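Beta-galactosidase BgaB (Bifidobacterium adolescentis, PDB 5VYM) hydrolyses beta-D-galactosides, releasing terminal non-reducing galactose, and acts best on Gal(beta1-4)Gal and oligosaccharides that contain it. Local coordinates at residues N30-V35 with A49-L54; Q78-F83 with G88-G93; T23-K28 with E127-L132. One frame throughout, in Å; residues are numbered along the deposited sequence.

How the contacts relate
All three contacts lie in the trimerisation domain, a part of the enzyme with a four-stranded parallel sheet between helices. Contacts 1 and 2 each set a helix against one of the strands outermost within this chain, 50-53 and 89-93. Their centres are about 15 Å apart, contact 1 closes before contact 2 opens, and Leu54 O probably accepts a hydrogen bond from Arg79 NH1. Contact 3 ties together residues about a hundred positions apart, with both other contacts between them; its centre is about 20 Å from that of contact 1 and 23 Å from that of contact 2. The strands of contacts 2 and 3 pair with strands of the second subunit, whereas contact 1 touches no other chain of the assembly.

Contact 1: residues N30-V35 with A49-L54; sequences NHWHDV and ADIVPL
Val35 and Ile51 meet where the first turns of helix 31-44 pack against strand 50-53, which is outermost in the parallel sheet within this chain. The helix lies on the connection between the neighbouring parallel strands 7-11 and 50-53, a beta-alpha-beta connection. The tight part is a methyl-to-methyl fit: Val35 CG1 lies 3.7 Å from Ile51 CD1 and 4.0 Å from Ile51 CG2, so the valine methyl is in touch with both branches of the isoleucine. Val35 CG1 stands anti to its backbone nitrogen (chi1 171°), which carries this methyl to the strand. Val35 also rests on Ile9 of strand 7-11, and this inner side of the contact is buried.

The looser side belongs to Trp32, one turn back on the helix. Its indole reaches Ile51 with the far end of the six-membered ring, Trp32 CH2 standing 4.2 Å from Ile51 CD1, and the two side chains cross at about a right angle. Both residues remain partly exposed. Trp32 has a second aromatic partner in Phe11, met edge-to-face.

The helix begins at Asn30, its N-cap. Asn30 OD1 accepts a 3.1 Å bond from His33 N; the bond is nearly straight, 168° at the hydrogen, although the donor sits well above the plane of the amide carbonyl. The ND2 end of the same amide lies over one face of the His33 ring.

Across the two segments the join is wholly apolar. The helix start is therefore probably held to the strand by van der Waals fit, with Val35 doing the buried share.

Contact 2: residues Q78-F83 with G88-G93; sequences QRLADF and GRVVVG
Leu80 and Phe83 of helix 74-85 meet Val90 and Gly88 at the start of strand 89-93. Earliest in the helix segment, Gln78 NE2 gives Asp82 OD2 a weak bond; that oxygen also accepts from Glu171 N. Leu80 CD2 lies 4.3 Å from Val90 CG1, and the same leucine rests on Val64 and Leu66 of strand 63-66, bridging two neighbouring strands. Ala81 turns from the strand toward helix 117-122. Strand 63-66, this helix and strand 89-93 form a beta-alpha-beta unit, a crossover between parallel strands; the N-to-C directions of helix segment 78-83 and strand 89-93 differ by 138°, and the strand's other edge continues as a parallel ladder with a strand of the second subunit. Phe83 CG is anti to the backbone N (chi1 173°), which sends the ring over Gly88: Gly88 CA forms a CH-pi contact 4.1 Å from the Phe83 ring centroid. At the ring's edge, Val90 CG2 approaches Phe83 CD1 to 3.8 Å and Arg89 O approaches Phe83 CE1 to 3.6 Å. Losing that ring to an alanine is likely to leave Gly88 CA and Val90 CG2 without their packing partner. Phe83 O accepts from Gly88 N at 3.0 Å, a bent bond of 142°.

Contact 3: residues T23-K28 with E127-L132; sequences TLPSMK and EEFNIL
An ST turn at Ser26 shapes the loop between helices 13-20 and 31-44, where Pro25 and Ser26 pack on Phe129 and Ile131 near the subunit interface. In the turn, Ser26 OG accepts from Lys28 N at 3.2 Å, with 151° at the hydrogen. The serine hydroxyl oxygen lies anti to its own backbone nitrogen (chi1 173°), which brings it back toward the chain two residues on.

The link between the segments is carried by carbon. The end of the Ile131 side chain, CD1, comes up to both loop residues, reaching Pro25 CB at 4.1 Å and Ser26 CB at 4.0 Å. Ile131 places CG1 between its backbone nitrogen and carbonyl carbon (chi1 52°), and the extended remainder of the chain delivers CD1 to the loop.

Strand 131-132 pairs in an antiparallel ladder with a strand of the second subunit, so the sheet continues across the interface, and Ile131 touches Leu161 of that subunit as well as the loop. Around it, Asn130 N and Glu128 O bond to the side-chain amide of Gln163 of the second subunit, and Lys28 NZ makes a salt bridge with Asp211 of that subunit. The loop therefore packs on a segment that is itself engaged in assembly. Phe129 meets the proline with its edge and not with a face: Pro25 CG lies near the plane of the ring, 4.3 Å from Phe129 CE2.

Contact 1: residues N30-V35 with A49-L54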
loop_
_atom_site.group_PDB
_atom_site.type_symbol
_atom_site.label_atom_id
_atom_site.label_comp_id
_atom_site.label_asym_id
_atom_site.label_seq_id
_atom_site.Cartn_x
_atom_site.Cartn_y
_atom_site.Cartn_z
ATOM N N ASN B 30 -10.150 24.273 -4.800
ATOM C CA ASN B 30 -11.136 24.194 -5.874
ATOM C C ASN B 30 -10.735 23.041 -6.782
ATOM O O ASN B 30 -9.693 23.104 -7.443
ATOM C CB ASN B 30 -11.214 25.511 -6.649
ATOM C CG ASN B 30 -12.410 25.574 -7.581
ATOM O OD1 ASN B 30 -12.686 24.636 -8.329
ATOM N ND2 ASN B 30 -13.132 26.689 -7.537
ATOM N N HIS B 31 -11.561 21.994 -6.820
ATOM C CA HIS B 31 -11.192 20.792 -7.561
ATOM C C HIS B 31 -11.108 21.065 -9.059
ATOM O O HIS B 31 -10.084 20.786 -9.695
ATOM C CB HIS B 31 -12.184 19.664 -7.277
ATOM C CG HIS B 31 -11.961 18.446 -8.118
ATOM N ND1 HIS B 31 -10.704 17.943 -8.379
ATOM C CD2 HIS B 31 -12.832 17.634 -8.762
ATOM C CE1 HIS B 31 -10.812 16.874 -9.147
ATOM N NE2 HIS B 31 -12.092 16.665 -9.393
ATOM N N TRP B 32 -12.178 21.612 -9.642
ATOM C CA TRP B 32 -12.195 21.807 -11.089
ATOM C C TRP B 32 -11.168 22.840 -11.534
ATOM O O TRP B 32 -10.585 22.701 -12.615
ATOM C CB TRP B 32 -13.590 22.217 -11.563
ATOM C CG TRP B 32 -13.634 22.452 -13.039
ATOM C CD1 TRP B 32 -13.796 23.647 -13.676
ATOM C CD2 TRP B 32 -13.481 21.466 -14.066
ATOM N NE1 TRP B 32 -13.769 23.463 -15.038
ATOM C CE2 TRP B 32 -13.576 22.133 -15.303
ATOM C CE3 TRP B 32 -13.281 20.082 -14.060
ATOM C CZ2 TRP B 32 -13.477 21.465 -16.521
ATOM C CZ3 TRP B 32 -13.183 19.420 -15.270
ATOM C CH2 TRP B 32 -13.281 20.113 -16.484
ATOM N N HIS B 33 -10.937 23.878 -10.728
ATOM C CA HIS B 33 -9.890 24.835 -11.065
ATOM C C HIS B 33 -8.514 24.188 -11.010
ATOM O O HIS B 33 -7.632 24.536 -11.803
ATOM C CB HIS B 33 -9.952 26.044 -10.130
ATOM C CG HIS B 33 -11.094 26.969 -10.416
ATOM N ND1 HIS B 33 -11.205 28.215 -9.839
ATOM C CD2 HIS B 33 -12.173 26.830 -11.222
ATOM C CE1 HIS B 33 -12.304 28.804 -10.275
ATOM N NE2 HIS B 33 -12.910 27.985 -11.116
ATOM N N ASP B 34 -8.313 23.242 -10.090
ATOM C CA ASP B 34 -7.054 22.508 -10.053
ATOM C C ASP B 34 -6.918 21.604 -11.273
ATOM O O ASP B 34 -5.817 21.435 -11.810
ATOM C CB ASP B 34 -6.958 21.699 -8.759
ATOM C CG ASP B 34 -5.529 21.533 -8.274
ATOM O OD1 ASP B 34 -4.604 22.044 -8.941
ATOM O OD2 ASP B 34 -5.331 20.893 -7.219
ATOM N N VAL B 35 -8.033 21.030 -11.733
ATOM C CA VAL B 35 -8.009 20.204 -12.937
ATOM C C VAL B 35 -7.632 21.040 -14.154
ATOM O O VAL B 35 -6.819 20.620 -14.986
ATOM C CB VAL B 35 -9.368 19.505 -13.131
ATOM C CG1 VAL B 35 -9.428 18.821 -14.488
ATOM C CG2 VAL B 35 -9.615 18.505 -12.014
ATOM N N ALA B 49 -2.761 16.234 -21.791
ATOM C CA ALA B 49 -3.408 15.170 -21.044
ATOM C C ALA B 49 -4.917 15.226 -21.241
ATOM O O ALA B 49 -5.487 16.285 -21.520
ATOM C CB ALA B 49 -3.078 15.272 -19.553
ATOM N N ASP B 50 -5.559 14.071 -21.103
ATOM C CA ASP B 50 -7.009 13.986 -21.140
ATOM C C ASP B 50 -7.579 14.199 -19.745
ATOM O O ASP B 50 -6.923 13.931 -18.736
ATOM C CB ASP B 50 -7.468 12.629 -21.678
ATOM C CG ASP B 50 -6.954 12.349 -23.073
ATOM O OD1 ASP B 50 -6.784 13.309 -23.853
ATOM O OD2 ASP B 50 -6.724 11.163 -23.391
ATOM N N ILE B 51 -8.813 14.691 -19.696
ATOM C CA ILE B 51 -9.572 14.779 -18.456
ATOM C C ILE B 51 -10.598 13.657 -18.467
ATOM O O ILE B 51 -11.483 13.621 -19.331
ATOM C CB ILE B 51 -10.241 16.152 -18.299
ATOM C CG1 ILE B 51 -9.179 17.254 -18.255
ATOM C CG2 ILE B 51 -11.097 16.180 -17.041
ATOM C CD1 ILE B 51 -9.749 18.648 -18.144
ATOM N N VAL B 52 -10.474 12.733 -17.520
ATOM C CA VAL B 52 -11.286 11.523 -17.471
ATOM C C VAL B 52 -12.023 11.506 -16.143
ATOM O O VAL B 52 -11.411 11.761 -15.104
ATOM C CB VAL B 52 -10.441 10.245 -17.630
ATOM C CG1 VAL B 52 -11.323 9.009 -17.561
ATOM C CG2 VAL B 52 -9.664 10.286 -18.936
ATOM N N PRO B 53 -13.328 11.230 -16.122
ATOM C CA PRO B 53 -14.025 11.072 -14.842
ATOM C C PRO B 53 -13.419 9.943 -14.022
ATOM O O PRO B 53 -12.959 8.932 -14.557
ATOM C CB PRO B 53 -15.465 10.752 -15.259
ATOM C CG PRO B 53 -15.600 11.341 -16.621
ATOM C CD PRO B 53 -14.253 11.190 -17.268
ATOM N N LEU B 54 -13.430 10.133 -12.700
ATOM C CA LEU B 54 -12.810 9.166 -11.799
ATOM C C LEU B 54 -13.446 7.788 -11.931
ATOM O O LEU B 54 -12.757 6.765 -11.829
ATOM C CB LEU B 54 -12.905 9.674 -10.359
ATOM C CG LEU B 54 -12.369 8.781 -9.240
ATOM C CD1 LEU B 54 -10.937 8.375 -9.517
ATOM C CD2 LEU B 54 -12.469 9.491 -7.898
#

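Contact 2: residues Q78-F83 with G88-G93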
loop_
_atom_site.group_PDB
_atom_site.type_symbol
_atom_site.label_atom_id
_atom_site.label_comp_id
_atom_site.label_asym_id
_atom_site.label_seq_id
_atom_site.Cartn_x
_atom_site.Cartn_y
_atom_site.Cartn_z
ATOM N N GLN B 78 -8.047 1.798 -3.798
ATOM C CA GLN B 78 -7.560 0.486 -4.210
ATOM C C GLN B 78 -7.314 0.436 -5.714
ATOM O O GLN B 78 -6.366 -0.215 -6.171
ATOM C CB GLN B 78 -8.556 -0.596 -3.789
ATOM C CG GLN B 78 -8.120 -2.014 -4.123
ATOM C CD GLN B 78 -6.861 -2.424 -3.388
ATOM O OE1 GLN B 78 -6.742 -2.227 -2.179
ATOM N NE2 GLN B 78 -5.908 -2.991 -4.117
ATOM N N ARG B 79 -8.156 1.114 -6.500
ATOM C CA ARG B 79 -7.946 1.147 -7.944
ATOM C C ARG B 79 -6.633 1.836 -8.294
ATOM O O ARG B 79 -5.927 1.413 -9.217
ATOM C CB ARG B 79 -9.116 1.847 -8.637
ATOM C CG ARG B 79 -10.426 1.076 -8.601
ATOM C CD ARG B 79 -11.557 1.910 -9.185
ATOM N NE ARG B 79 -11.339 2.212 -10.597
ATOM C CZ ARG B 79 -11.865 3.260 -11.224
ATOM N NH1 ARG B 79 -12.632 4.116 -10.561
ATOM N NH2 ARG B 79 -11.616 3.458 -12.511
ATOM N N LEU B 80 -6.290 2.902 -7.566
ATOM C CA LEU B 80 -5.007 3.563 -7.784
ATOM C C LEU B 80 -3.846 2.655 -7.400
ATOM O O LEU B 80 -2.836 2.597 -8.109
ATOM C CB LEU B 80 -4.945 4.868 -6.991
ATOM C CG LEU B 80 -5.885 5.994 -7.419
ATOM C CD1 LEU B 80 -5.830 7.128 -6.411
ATOM C CD2 LEU B 80 -5.524 6.493 -8.806
ATOM N N ALA B 81 -3.975 1.936 -6.281
ATOM C CA ALA B 81 -2.905 1.042 -5.852
ATOM C C ALA B 81 -2.698 -0.088 -6.852
ATOM O O ALA B 81 -1.557 -0.429 -7.185
ATOM C CB ALA B 81 -3.208 0.484 -4.463
ATOM N N ASP B 82 -3.789 -0.683 -7.341
ATOM C CA ASP B 82 -3.672 -1.702 -8.380
ATOM C C ASP B 82 -3.065 -1.119 -9.649
ATOM O O ASP B 82 -2.209 -1.747 -10.285
ATOM C CB ASP B 82 -5.041 -2.314 -8.678
ATOM C CG ASP B 82 -5.537 -3.212 -7.560
ATOM O OD1 ASP B 82 -4.731 -4.001 -7.025
ATOM O OD2 ASP B 82 -6.735 -3.126 -7.215
ATOM N N PHE B 83 -3.497 0.084 -10.031
ATOM C CA PHE B 83 -2.967 0.726 -11.228
ATOM C C PHE B 83 -1.473 0.992 -11.093
ATOM O O PHE B 83 -0.698 0.740 -12.022
ATOM C CB PHE B 83 -3.735 2.023 -11.494
ATOM C CG PHE B 83 -3.165 2.856 -12.604
ATOM C CD1 PHE B 83 -2.326 3.923 -12.327
ATOM C CD2 PHE B 83 -3.478 2.582 -13.925
ATOM C CE1 PHE B 83 -1.802 4.697 -13.346
ATOM C CE2 PHE B 83 -2.959 3.351 -14.948
ATOM C CZ PHE B 83 -2.119 4.411 -14.658
ATOM N N GLY B 88 1.867 1.661 -13.310
ATOM C CA GLY B 88 1.394 2.991 -13.618
ATOM C C GLY B 88 2.001 4.054 -12.722
ATOM O O GLY B 88 2.537 3.777 -11.650
ATOM N N ARG B 89 1.912 5.298 -13.187
ATOM C CA ARG B 89 2.391 6.458 -12.448
ATOM C C ARG B 89 1.198 7.253 -11.936
ATOM O O ARG B 89 0.261 7.530 -12.693
ATOM C CB ARG B 89 3.288 7.338 -13.323
ATOM C CG ARG B 89 3.893 8.525 -12.590
ATOM C CD ARG B 89 5.033 9.151 -13.378
ATOM N NE ARG B 89 4.592 9.700 -14.657
ATOM C CZ ARG B 89 5.386 10.351 -15.501
ATOM N NH1 ARG B 89 6.664 10.539 -15.202
ATOM N NH2 ARG B 89 4.904 10.818 -16.644
ATOM N N VAL B 90 1.232 7.611 -10.656
ATOM C CA VAL B 90 0.145 8.329 -10.001
ATOM C C VAL B 90 0.707 9.604 -9.392
ATOM O O VAL B 90 1.712 9.564 -8.674
ATOM C CB VAL B 90 -0.536 7.465 -8.923
ATOM C CG1 VAL B 90 -1.661 8.240 -8.251
ATOM C CG2 VAL B 90 -1.058 6.168 -9.528
ATOM N N VAL B 91 0.066 10.732 -9.684
ATOM C CA VAL B 91 0.443 12.027 -9.125
ATOM C C VAL B 91 -0.689 12.480 -8.215
ATOM O O VAL B 91 -1.838 12.610 -8.658
ATOM C CB VAL B 91 0.724 13.062 -10.226
ATOM C CG1 VAL B 91 1.111 14.400 -9.610
ATOM C CG2 VAL B 91 1.820 12.562 -11.155
ATOM N N VAL B 92 -0.370 12.718 -6.946
ATOM C CA VAL B 92 -1.365 13.007 -5.918
ATOM C C VAL B 92 -1.133 14.419 -5.399
ATOM O O VAL B 92 -0.034 14.742 -4.929
ATOM C CB VAL B 92 -1.308 11.988 -4.769
ATOM C CG1 VAL B 92 -2.358 12.309 -3.721
ATOM C CG2 VAL B 92 -1.496 10.579 -5.304
ATOM N N GLY B 93 -2.171 15.256 -5.475
ATOM C CA GLY B 93 -2.086 16.592 -4.929
ATOM C C GLY B 93 -2.248 16.619 -3.419
ATOM O O GLY B 93 -2.706 15.663 -2.794
#

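Contact 3: residues T23-K28 with E127-L132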
loop_
_atom_site.group_PDB
_atom_site.type_symbol
_atom_site.label_atom_id
_atom_site.label_comp_id
_atom_site.label_asym_id
_atom_site.label_seq_id
_atom_site.Cartn_x
_atom_site.Cartn_y
_atom_site.Cartn_z
ATOM N N THR B 23 -17.006 25.045 2.845
ATOM C CA THR B 23 -16.799 24.604 4.219
ATOM C C THR B 23 -15.389 24.082 4.466
ATOM O O THR B 23 -15.108 23.578 5.559
ATOM C CB THR B 23 -17.821 23.523 4.586
ATOM O OG1 THR B 23 -17.699 22.417 3.682
ATOM C CG2 THR B 23 -19.236 24.078 4.511
ATOM N N LEU B 24 -14.500 24.188 3.485
ATOM C CA LEU B 24 -13.136 23.710 3.625
ATOM C C LEU B 24 -12.267 24.757 4.317
ATOM O O LEU B 24 -12.646 25.928 4.408
ATOM C CB LEU B 24 -12.568 23.361 2.252
ATOM C CG LEU B 24 -13.229 22.155 1.582
ATOM C CD1 LEU B 24 -12.626 21.913 0.213
ATOM C CD2 LEU B 24 -13.093 20.921 2.458
ATOM N N PRO B 25 -11.094 24.361 4.826
ATOM C CA PRO B 25 -10.227 25.333 5.519
ATOM C C PRO B 25 -9.743 26.485 4.648
ATOM O O PRO B 25 -9.130 27.417 5.184
ATOM C CB PRO B 25 -9.047 24.473 5.996
ATOM C CG PRO B 25 -9.605 23.099 6.103
ATOM C CD PRO B 25 -10.603 22.980 4.987
ATOM N N SER B 26 -9.988 26.461 3.339
ATOM C CA SER B 26 -9.541 27.544 2.474
ATOM C C SER B 26 -10.397 27.571 1.217
ATOM O O SER B 26 -10.682 26.523 0.633
ATOM C CB SER B 26 -8.060 27.389 2.104
ATOM O OG SER B 26 -7.671 28.358 1.144
ATOM N N MET B 27 -10.800 28.776 0.807
ATOM C CA MET B 27 -11.563 28.926 -0.424
ATOM C C MET B 27 -10.710 28.680 -1.661
ATOM O O MET B 27 -11.262 28.500 -2.752
ATOM C CB MET B 27 -12.189 30.319 -0.493
ATOM C CG MET B 27 -13.120 30.655 0.665
ATOM S SD MET B 27 -14.579 29.599 0.761
ATOM C CE MET B 27 -14.104 28.457 2.058
ATOM N N LYS B 28 -9.382 28.673 -1.518
ATOM C CA LYS B 28 -8.508 28.361 -2.642
ATOM C C LYS B 28 -8.629 26.904 -3.071
ATOM O O LYS B 28 -8.294 26.576 -4.214
ATOM C CB LYS B 28 -7.060 28.695 -2.278
ATOM C CG LYS B 28 -6.072 28.620 -3.437
ATOM C CD LYS B 28 -6.458 29.562 -4.565
ATOM C CE LYS B 28 -5.353 29.651 -5.609
ATOM N NZ LYS B 28 -5.029 28.326 -6.208
ATOM N N GLU B 127 0.471 13.780 10.162
ATOM C CA GLU B 127 -0.471 13.463 11.230
ATOM C C GLU B 127 -1.885 13.918 10.899
ATOM O O GLU B 127 -2.849 13.239 11.273
ATOM C CB GLU B 127 -0.010 14.085 12.548
ATOM C CG GLU B 127 1.151 13.349 13.208
ATOM C CD GLU B 127 0.867 11.868 13.417
ATOM O OE1 GLU B 127 1.184 11.058 12.518
ATOM O OE2 GLU B 127 0.324 11.514 14.484
ATOM N N GLU B 128 -2.032 15.038 10.197
ATOM C CA GLU B 128 -3.347 15.527 9.808
ATOM C C GLU B 128 -3.185 16.564 8.709
ATOM O O GLU B 128 -2.096 17.102 8.490
ATOM C CB GLU B 128 -4.106 16.122 11.000
ATOM C CG GLU B 128 -3.424 17.321 11.637
ATOM C CD GLU B 128 -4.208 17.881 12.807
ATOM O OE1 GLU B 128 -5.286 17.331 13.117
ATOM O OE2 GLU B 128 -3.748 18.869 13.418
ATOM N N PHE B 129 -4.290 16.827 8.016
ATOM C CA PHE B 129 -4.328 17.897 7.030
ATOM C C PHE B 129 -4.083 19.235 7.719
ATOM O O PHE B 129 -4.781 19.594 8.671
ATOM C CB PHE B 129 -5.680 17.887 6.314
ATOM C CG PHE B 129 -5.755 18.801 5.125
ATOM C CD1 PHE B 129 -4.858 18.677 4.078
ATOM C CD2 PHE B 129 -6.752 19.760 5.038
ATOM C CE1 PHE B 129 -4.939 19.511 2.976
ATOM C CE2 PHE B 129 -6.839 20.594 3.940
ATOM C CZ PHE B 129 -5.931 20.469 2.906
ATOM N N ASN B 130 -3.076 19.969 7.242
ATOM C CA ASN B 130 -2.635 21.192 7.917
ATOM C C ASN B 130 -1.991 22.100 6.867
ATOM O O ASN B 130 -0.806 21.968 6.560
ATOM C CB ASN B 130 -1.672 20.870 9.050
ATOM C CG ASN B 130 -1.090 22.111 9.689
ATOM O OD1 ASN B 130 -1.739 23.155 9.751
ATOM N ND2 ASN B 130 0.146 22.005 10.166
ATOM N N ILE B 131 -2.786 23.025 6.336
ATOM C CA ILE B 131 -2.328 23.948 5.304
ATOM C C ILE B 131 -2.098 25.320 5.918
ATOM O O ILE B 131 -2.779 25.727 6.868
ATOM C CB ILE B 131 -3.323 24.028 4.128
ATOM C CG1 ILE B 131 -4.735 24.331 4.636
ATOM C CG2 ILE B 131 -3.298 22.741 3.319
ATOM C CD1 ILE B 131 -5.767 24.431 3.535
ATOM N N LEU B 132 -1.125 26.042 5.369
ATOM C CA LEU B 132 -0.784 27.380 5.822
ATOM C C LEU B 132 -0.720 28.319 4.626
ATOM O O LEU B 132 -0.580 27.888 3.478
ATOM C CB LEU B 132 0.555 27.401 6.572
ATOM C CG LEU B 132 0.621 26.599 7.873
ATOM C CD1 LEU B 132 2.025 26.640 8.455
ATOM C CD2 LEU B 132 -0.398 27.119 8.877
#